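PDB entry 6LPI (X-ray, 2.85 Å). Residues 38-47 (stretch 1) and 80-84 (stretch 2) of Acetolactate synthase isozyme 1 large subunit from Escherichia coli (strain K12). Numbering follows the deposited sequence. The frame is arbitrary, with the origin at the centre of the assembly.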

ATOM      1  N   SER B  38       7.549   3.610 -28.319  1.00 69.63           N
ATOM      2  CA  SER B  38       8.228   2.379 -27.919  1.00 61.81           C
ATOM      3  C   SER B  38       7.277   1.302 -27.418  1.00 59.14           C
ATOM      4  O   SER B  38       7.720   0.160 -27.248  1.00 61.79           O
ATOM      5  CB  SER B  38       9.268   2.679 -26.843  1.00 54.57           C
ATOM      6  OG  SER B  38       8.776   3.658 -25.940  1.00 59.85           O
ATOM      7  N   ILE B  39       6.006   1.622 -27.165  1.00 40.98           N
ATOM      8  CA  ILE B  39       5.028   0.616 -26.767  1.00 41.05           C
ATOM      9  C   ILE B  39       3.951   0.410 -27.826  1.00 57.95           C
ATOM     10  O   ILE B  39       2.991  -0.346 -27.584  1.00 58.18           O
ATOM     11  CB  ILE B  39       4.414   0.937 -25.386  1.00 39.72           C
ATOM     12  CG1 ILE B  39       3.788  -0.307 -24.755  1.00 39.74           C
ATOM     13  CG2 ILE B  39       3.364   2.032 -25.481  1.00 43.43           C
ATOM     14  CD1 ILE B  39       4.715  -1.455 -24.636  1.00 39.80           C
ATOM     15  N   LEU B  40       4.058   1.074 -28.983  1.00 59.09           N
ATOM     16  CA  LEU B  40       3.002   0.949 -29.988  1.00 55.54           C
ATOM     17  C   LEU B  40       2.778  -0.469 -30.510  1.00 59.06           C
ATOM     18  O   LEU B  40       1.626  -0.772 -30.873  1.00 55.36           O
ATOM     19  CB  LEU B  40       3.265   1.880 -31.176  1.00 46.17           C
ATOM     20  CG  LEU B  40       3.014   3.362 -30.921  1.00 49.58           C
ATOM     21  CD1 LEU B  40       2.941   4.140 -32.247  1.00 54.95           C
ATOM     22  CD2 LEU B  40       1.759   3.568 -30.063  1.00 47.99           C
ATOM     23  N   PRO B  41       3.786  -1.347 -30.620  1.00 55.31           N
ATOM     24  CA  PRO B  41       3.481  -2.739 -31.015  1.00 54.72           C
ATOM     25  C   PRO B  41       2.486  -3.441 -30.095  1.00 57.32           C
ATOM     26  O   PRO B  41       1.525  -4.049 -30.588  1.00 53.22           O
ATOM     27  CB  PRO B  41       4.860  -3.403 -31.002  1.00 50.41           C
ATOM     28  CG  PRO B  41       5.791  -2.304 -31.318  1.00 52.61           C
ATOM     29  CD  PRO B  41       5.240  -1.099 -30.615  1.00 51.05           C
ATOM     30  N   VAL B  42       2.678  -3.376 -28.772  1.00 55.00           N
ATOM     31  CA  VAL B  42       1.727  -4.027 -27.873  1.00 55.44           C
ATOM     32  C   VAL B  42       0.335  -3.456 -28.102  1.00 63.87           C
ATOM     33  O   VAL B  42      -0.654  -4.199 -28.216  1.00 63.41           O
ATOM     34  CB  VAL B  42       2.177  -3.883 -26.407  1.00 45.33           C
ATOM     35  CG1 VAL B  42       1.207  -4.568 -25.469  1.00 43.96           C
ATOM     36  CG2 VAL B  42       3.539  -4.500 -26.239  1.00 47.84           C
ATOM     37  N   TYR B  43       0.245  -2.132 -28.229  1.00 62.17           N
ATOM     38  CA  TYR B  43      -1.038  -1.514 -28.512  1.00 54.37           C
ATOM     39  C   TYR B  43      -1.647  -2.082 -29.792  1.00 59.13           C
ATOM     40  O   TYR B  43      -2.851  -2.374 -29.839  1.00 61.48           O
ATOM     41  CB  TYR B  43      -0.871   0.002 -28.568  1.00 45.91           C
ATOM     42  CG  TYR B  43      -1.055   0.623 -27.209  1.00 49.87           C
ATOM     43  CD1 TYR B  43       0.013   0.745 -26.314  1.00 51.45           C
ATOM     44  CD2 TYR B  43      -2.304   1.049 -26.786  1.00 52.65           C
ATOM     45  CE1 TYR B  43      -0.170   1.298 -25.037  1.00 41.38           C
ATOM     46  CE2 TYR B  43      -2.484   1.610 -25.518  1.00 51.53           C
ATOM     47  CZ  TYR B  43      -1.418   1.736 -24.659  1.00 43.29           C
ATOM     48  OH  TYR B  43      -1.616   2.274 -23.410  1.00 49.95           O
ATOM     49  N   ASP B  44      -0.823  -2.314 -30.818  1.00 59.12           N
ATOM     50  CA  ASP B  44      -1.320  -2.957 -32.030  1.00 57.23           C
ATOM     51  C   ASP B  44      -1.979  -4.282 -31.691  1.00 65.61           C
ATOM     52  O   ASP B  44      -3.171  -4.488 -31.956  1.00 71.48           O
ATOM     53  CB  ASP B  44      -0.183  -3.177 -33.015  1.00 58.22           C
ATOM     54  CG  ASP B  44      -0.673  -3.389 -34.411  1.00 70.15           C
ATOM     55  OD1 ASP B  44      -1.088  -2.383 -35.027  1.00 77.34           O
ATOM     56  OD2 ASP B  44      -0.649  -4.544 -34.888  1.00 72.50           O
ATOM     57  N   ALA B  45      -1.234  -5.156 -31.002  1.00 62.03           N
ATOM     58  CA  ALA B  45      -1.796  -6.430 -30.575  1.00 59.97           C
ATOM     59  C   ALA B  45      -3.015  -6.205 -29.699  1.00 58.99           C
ATOM     60  O   ALA B  45      -4.032  -6.902 -29.832  1.00 61.65           O
ATOM     61  CB  ALA B  45      -0.742  -7.247 -29.829  1.00 52.19           C
ATOM     62  N   LEU B  46      -2.958  -5.190 -28.839  1.00 56.97           N
ATOM     63  CA  LEU B  46      -4.054  -5.002 -27.913  1.00 58.34           C
ATOM     64  C   LEU B  46      -5.314  -4.549 -28.633  1.00 58.45           C
ATOM     65  O   LEU B  46      -6.425  -4.866 -28.181  1.00 56.67           O
ATOM     66  CB  LEU B  46      -3.634  -4.018 -26.825  1.00 48.55           C
ATOM     67  CG  LEU B  46      -4.654  -3.806 -25.730  1.00 48.91           C
ATOM     68  CD1 LEU B  46      -4.721  -5.107 -24.970  1.00 48.90           C
ATOM     69  CD2 LEU B  46      -4.212  -2.666 -24.797  1.00 49.25           C
ATOM     70  N   SER B  47      -5.173  -3.901 -29.794  1.00 54.21           N
ATOM     71  CA  SER B  47      -6.376  -3.521 -30.516  1.00 58.95           C
ATOM     72  C   SER B  47      -7.209  -4.735 -30.885  1.00 63.74           C
ATOM     73  O   SER B  47      -8.434  -4.621 -30.986  1.00 58.77           O
ATOM     74  CB  SER B  47      -6.019  -2.711 -31.754  1.00 63.97           C
ATOM     75  OG  SER B  47      -5.413  -3.530 -32.735  1.00 81.12           O
ATOM     76  N   CYS B  80      -0.854  -1.494 -15.730  1.00 36.64           N
ATOM     77  CA  CYS B  80      -0.782  -0.190 -16.389  1.00 39.87           C
ATOM     78  C   CYS B  80       0.357  -0.163 -17.395  1.00 42.81           C
ATOM     79  O   CYS B  80       1.313  -0.928 -17.288  1.00 55.33           O
ATOM     80  CB  CYS B  80      -0.618   0.946 -15.382  1.00 50.31           C
ATOM     81  SG  CYS B  80       0.605   0.635 -14.133  1.00 62.78           S
ATOM     82  N   MET B  81       0.257   0.723 -18.388  1.00 43.27           N
ATOM     83  CA  MET B  81       1.184   0.682 -19.517  1.00 50.90           C
ATOM     84  C   MET B  81       1.635   2.078 -19.911  1.00 49.91           C
ATOM     85  O   MET B  81       0.836   3.016 -19.903  1.00 54.51           O
ATOM     86  CB  MET B  81       0.528   0.054 -20.746  1.00 55.79           C
ATOM     87  CG  MET B  81      -0.244  -1.200 -20.492  1.00 58.82           C
ATOM     88  SD  MET B  81      -0.765  -1.856 -22.063  1.00 70.86           S
ATOM     89  CE  MET B  81       0.389  -3.217 -22.246  1.00 74.66           C
ATOM     90  N   ALA B  82       2.896   2.200 -20.319  1.00 45.39           N
ATOM     91  CA  ALA B  82       3.401   3.489 -20.777  1.00 41.60           C
ATOM     92  C   ALA B  82       4.579   3.271 -21.726  1.00 46.94           C
ATOM     93  O   ALA B  82       5.130   2.170 -21.827  1.00 56.23           O
ATOM     94  CB  ALA B  82       3.781   4.381 -19.595  1.00 36.84           C
ATOM     95  N   CYS B  83       4.945   4.339 -22.441  1.00 40.24           N
ATOM     96  CA  CYS B  83       6.112   4.322 -23.317  1.00 48.98           C
ATOM     97  C   CYS B  83       7.400   4.615 -22.538  1.00 47.45           C
ATOM     98  O   CYS B  83       7.397   4.788 -21.317  1.00 54.90           O
ATOM     99  CB  CYS B  83       5.930   5.318 -24.465  1.00 58.50           C
ATOM    100  SG  CYS B  83       5.810   7.064 -23.961  1.00 63.06           S
ATOM    101  N   SER B  84       8.526   4.657 -23.249  1.00 43.21           N
ATOM    102  CA  SER B  84       9.793   5.002 -22.618  1.00 36.69           C
ATOM    103  C   SER B  84       9.788   6.456 -22.172  1.00 46.78           C
ATOM    104  O   SER B  84       8.831   7.208 -22.368  1.00 67.04           O
ATOM    105  CB  SER B  84      10.955   4.772 -23.573  1.00 37.51           C
ATOM    106  OG  SER B  84      10.792   5.529 -24.762  1.00 47.39           O
TER

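The two stretches meet through a polar contact at S38 and an apolar one around M81, together burying 339 Å² summed over both sides. Helix 40-47 and strand 80-82 run at 132° to each other, their axes no closer than 10.1 Å, so the space between them has to be filled by side chains. The backbones come nearest just outside these elements, where I39 CA and C83 CA lie 5.2 Å apart.

At this near end, S38 points toward the second stretch. Its p rotamer (chi1 39°) carries OG to the backbone of S84, and the amide S84 N donates a nearly straight hydrogen bond to S38 OG (2.9 Å, 164°). S84 has left the strand, and the short side chain of S38, itself buried, supplies an acceptor for its amide. The side chain of S84 is also in the p well (chi1 58°), which places S84 OG 3.0 Å from S38 OG. C83 packs against the same hydroxyl, with C83 CB 3.6 Å from S38 OG.

I39 continues the contact with aliphatic surface. Its CB lies 3.8 Å from A82 O, and with chi1 in t its CG2 methyl reaches to 4.3 Å from C83 CB. The branching at CB suits this close passage, since it puts carbon next to the backbone of the other stretch without a long extension. A82 directs its CB away, and so meets I39 through its carbonyl oxygen.

Farther along, where the gap must be bridged, M81 contributes the largest covered area of any residue here, 93 Å². Its CB points toward the helix, and the m, t start of the chain (chi1 -45°, chi2 -174°) extends it across the gap. At chi3 104°, between wells, the terminal methyl turns to V42, whose t rotamer places CG1 3.6 Å from M81 CE. L46, one helical turn later, also points toward the strand; its t, p conformation brings CD2 to 4.5 Å from M81 SD, a looser contact.

Y43 approaches differently. Its CB points sideways, but with chi1 -89° (m) and chi2 87° the end of the side chain comes nearer the second stretch, leaving Y43 OH 4.1 Å from M81 CB. M81 SD sits 4.9 Å from the ring centroid, 34° off the normal, an oblique sulfur-aromatic contact. The unbranched, flexible methionine thus touches three helix residues at once, whereas the compact valine suits the closest of these contacts.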